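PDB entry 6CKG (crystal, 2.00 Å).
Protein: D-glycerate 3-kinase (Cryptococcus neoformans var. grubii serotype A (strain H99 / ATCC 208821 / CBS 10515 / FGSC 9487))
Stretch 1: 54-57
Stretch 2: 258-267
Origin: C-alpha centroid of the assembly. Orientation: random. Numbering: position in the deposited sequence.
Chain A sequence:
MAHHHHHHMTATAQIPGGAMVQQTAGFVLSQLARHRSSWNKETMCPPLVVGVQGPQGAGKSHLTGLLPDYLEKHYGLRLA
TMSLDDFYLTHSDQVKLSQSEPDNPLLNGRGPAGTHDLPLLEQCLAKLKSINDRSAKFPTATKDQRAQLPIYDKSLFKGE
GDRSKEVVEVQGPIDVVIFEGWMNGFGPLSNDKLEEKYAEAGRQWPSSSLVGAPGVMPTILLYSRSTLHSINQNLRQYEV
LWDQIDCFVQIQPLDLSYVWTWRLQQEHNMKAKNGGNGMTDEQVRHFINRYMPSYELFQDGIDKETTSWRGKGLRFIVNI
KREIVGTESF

Stretch 1 54-57: GPQG
Stretch 2 (258-267) YVWTWRLQQE

Packing of the stretch Gly54-Gly57 against the helix Tyr258-Glu267 in D-glycerate 3-kinase. The first stretch has no regular helix or strand; it is extended through Gln56, with phi/psi of -170/160° at Gly54, -78/164° at Pro55 and -57/109° at Gln56, and phi of 104° at Gly57. The helix is regular, held by i to i+4 bonds from Trp262 N to Tyr258 O (2.7 Å) through Glu267 N to Arg263 O (3.1 Å), and continues beyond Glu267. Register is set by two CA pairs: Gln56 CA lies 5.9 Å from Val259 CA, and Gly57 CA 4.5 Å from Trp262 CA, so both chains advance in the same sense. No hydrogen bond or salt bridge joins the stretches; the contact, burying 320 Å² in total, rests on apolar packing and close backbone fit.

Pro55, its ring puckered C-gamma endo, points its CA-to-CB bond toward the helix and meets two side chains. Its CB lies 3.5 Å from CG2 of Val259, whose chi1 is t (178°), and its CG 3.4 Å from CZ3 of Trp262. The indole, at chi1 -72° (m) and chi2 -24°, brings CZ3 up to Pro55 CG, which sits at the ring edge, near its plane. Trp262 NE1 is hydrogen-bonded elsewhere in the structure.

Gln56 also directs CB toward the helix, 4.1 Å from Val259 CG1 and 4.2 Å from Arg263 CD; its chain turns through chi1 -90° (m), chi2 115° (between wells) and chi3 -31°, and OE1 is satisfied elsewhere. Gln56 O, also at the Trp262 ring edge, lies 3.7 Å from Trp262 CB and 3.6 Å from Val259 O, two acceptors that cannot bond each other. It remains 4.0 Å from Arg263 N, an amide already bonded to Val259 O at 3.0 Å.

Gly57 makes the tight backbone approach possible: its CA is 3.5 Å from Trp262 CB. An ideal CB here would point toward the helix and fall 2.2 Å from Trp262 CB, a clash, and its backbone angles would also jam that CB against the preceding carbonyl O. Gln266, one turn beyond Trp262, extends with chi1 172° (t), chi2 -177° (t) and chi3 -28°, leaving its OE1 4.1 Å from Gly57 N, too long to bond.

The CA-to-CB bond of Arg263 points sideways; chi1 -170° (t), chi2 56° (p), chi3 -178° (t) and chi4 82° place NH1 2.8 Å from Glu267 OE1 in a salt bridge, with Glu267 at chi1 -164° (t), chi2 76° (p) and chi3 0°.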

# COMPACT_ATOMS: atom_id res chain seq x y z
N GLY A 54 0.36 1.47 -5.56
CA GLY A 54 1.19 1.42 -6.73
C GLY A 54 2.28 0.39 -6.54
O GLY A 54 2.61 -0.00 -5.41
N PRO A 55 2.88 -0.07 -7.63
CA PRO A 55 3.79 -1.21 -7.55
C PRO A 55 5.16 -0.82 -7.02
O PRO A 55 5.54 0.35 -6.95
CB PRO A 55 3.88 -1.67 -9.01
CG PRO A 55 3.69 -0.43 -9.78
CD PRO A 55 2.68 0.38 -9.02
N GLN A 56 5.89 -1.87 -6.63
CA GLN A 56 7.31 -1.78 -6.31
C GLN A 56 8.09 -1.23 -7.50
O GLN A 56 8.25 -1.92 -8.51
CB GLN A 56 7.85 -3.15 -5.93
CG GLN A 56 7.77 -3.45 -4.46
CD GLN A 56 6.84 -4.59 -4.15
OE1 GLN A 56 5.85 -4.82 -4.85
NE2 GLN A 56 7.15 -5.33 -3.09
N GLY A 57 8.57 -0.00 -7.38
CA GLY A 57 9.34 0.62 -8.44
C GLY A 57 8.57 1.64 -9.24
O GLY A 57 9.17 2.52 -9.86
N TYR A 258 6.41 -4.88 -15.65
CA TYR A 258 7.24 -3.73 -15.29
C TYR A 258 7.74 -3.83 -13.85
O TYR A 258 8.82 -3.33 -13.54
CB TYR A 258 6.46 -2.42 -15.47
CG TYR A 258 5.97 -2.10 -16.88
CD1 TYR A 258 6.28 -2.93 -17.97
CD2 TYR A 258 5.19 -0.98 -17.12
CE1 TYR A 258 5.83 -2.64 -19.23
CE2 TYR A 258 4.74 -0.68 -18.39
CZ TYR A 258 5.05 -1.51 -19.44
OH TYR A 258 4.59 -1.20 -20.70
N VAL A 259 6.98 -4.48 -12.97
CA VAL A 259 7.32 -4.47 -11.55
C VAL A 259 8.68 -5.11 -11.32
O VAL A 259 9.49 -4.60 -10.53
CB VAL A 259 6.21 -5.16 -10.73
CG1 VAL A 259 6.59 -5.20 -9.26
CG2 VAL A 259 4.88 -4.45 -10.93
N TRP A 260 8.96 -6.23 -11.99
CA TRP A 260 10.29 -6.84 -11.94
C TRP A 260 11.35 -5.87 -12.43
O TRP A 260 12.40 -5.69 -11.79
CB TRP A 260 10.33 -8.11 -12.80
CG TRP A 260 9.82 -9.37 -12.17
CD1 TRP A 260 10.43 -10.13 -11.21
CD2 TRP A 260 8.61 -10.06 -12.51
NE1 TRP A 260 9.66 -11.23 -10.92
CE2 TRP A 260 8.54 -11.21 -11.70
CE3 TRP A 260 7.56 -9.80 -13.41
CZ2 TRP A 260 7.47 -12.10 -11.76
CZ3 TRP A 260 6.50 -10.69 -13.47
CH2 TRP A 260 6.46 -11.83 -12.65
N THR A 261 11.12 -5.27 -13.60
CA THR A 261 12.11 -4.38 -14.19
C THR A 261 12.38 -3.18 -13.29
O THR A 261 13.54 -2.82 -13.04
CB THR A 261 11.62 -3.92 -15.57
OG1 THR A 261 11.38 -5.07 -16.39
CG2 THR A 261 12.65 -3.01 -16.23
N TRP A 262 11.32 -2.55 -12.78
CA TRP A 262 11.47 -1.40 -11.89
C TRP A 262 12.21 -1.77 -10.61
O TRP A 262 13.11 -1.05 -10.17
CB TRP A 262 10.10 -0.82 -11.55
CG TRP A 262 9.43 -0.10 -12.68
CD1 TRP A 262 10.03 0.47 -13.76
CD2 TRP A 262 8.02 0.12 -12.83
NE1 TRP A 262 9.08 1.04 -14.58
CE2 TRP A 262 7.84 0.84 -14.03
CE3 TRP A 262 6.90 -0.21 -12.07
CZ2 TRP A 262 6.58 1.23 -14.49
CZ3 TRP A 262 5.65 0.17 -12.52
CH2 TRP A 262 5.50 0.88 -13.73
N ARG A 263 11.85 -2.90 -10.00
CA ARG A 263 12.49 -3.27 -8.74
C ARG A 263 13.96 -3.60 -8.94
O ARG A 263 14.77 -3.37 -8.04
CB ARG A 263 11.75 -4.44 -8.09
CG ARG A 263 12.19 -4.74 -6.66
CD ARG A 263 12.05 -3.51 -5.77
NE ARG A 263 12.51 -3.75 -4.40
CZ ARG A 263 13.78 -3.68 -4.03
NH1 ARG A 263 14.73 -3.39 -4.92
NH2 ARG A 263 14.12 -3.91 -2.76
N LEU A 264 14.32 -4.14 -10.11
CA LEU A 264 15.74 -4.33 -10.43
C LEU A 264 16.45 -2.99 -10.59
O LEU A 264 17.54 -2.79 -10.06
CB LEU A 264 15.89 -5.16 -11.71
CG LEU A 264 16.07 -6.66 -11.49
CD1 LEU A 264 16.23 -7.38 -12.82
CD2 LEU A 264 17.27 -6.92 -10.59
N GLN A 265 15.84 -2.06 -11.34
CA GLN A 265 16.41 -0.71 -11.45
C GLN A 265 16.63 -0.10 -10.08
O GLN A 265 17.68 0.49 -9.80
CB GLN A 265 15.49 0.20 -12.26
CG GLN A 265 15.24 -0.19 -13.70
CD GLN A 265 14.41 0.87 -14.41
OE1 GLN A 265 14.34 2.01 -13.96
NE2 GLN A 265 13.76 0.49 -15.51
N GLN A 266 15.61 -0.20 -9.21
CA GLN A 266 15.71 0.37 -7.87
C GLN A 266 16.90 -0.21 -7.11
O GLN A 266 17.67 0.53 -6.49
CB GLN A 266 14.41 0.13 -7.09
CG GLN A 266 14.52 0.53 -5.61
CD GLN A 266 13.26 0.22 -4.80
OE1 GLN A 266 12.15 0.19 -5.33
NE2 GLN A 266 13.44 0.01 -3.50
N GLU A 267 17.06 -1.53 -7.15
CA GLU A 267 18.16 -2.14 -6.40
C GLU A 267 19.51 -1.74 -6.99
O GLU A 267 20.46 -1.48 -6.24
CB GLU A 267 18.00 -3.66 -6.36
CG GLU A 267 18.87 -4.37 -5.30
CD GLU A 267 18.33 -4.21 -3.87
OE1 GLU A 267 17.28 -3.57 -3.68
OE2 GLU A 267 18.96 -4.75 -2.93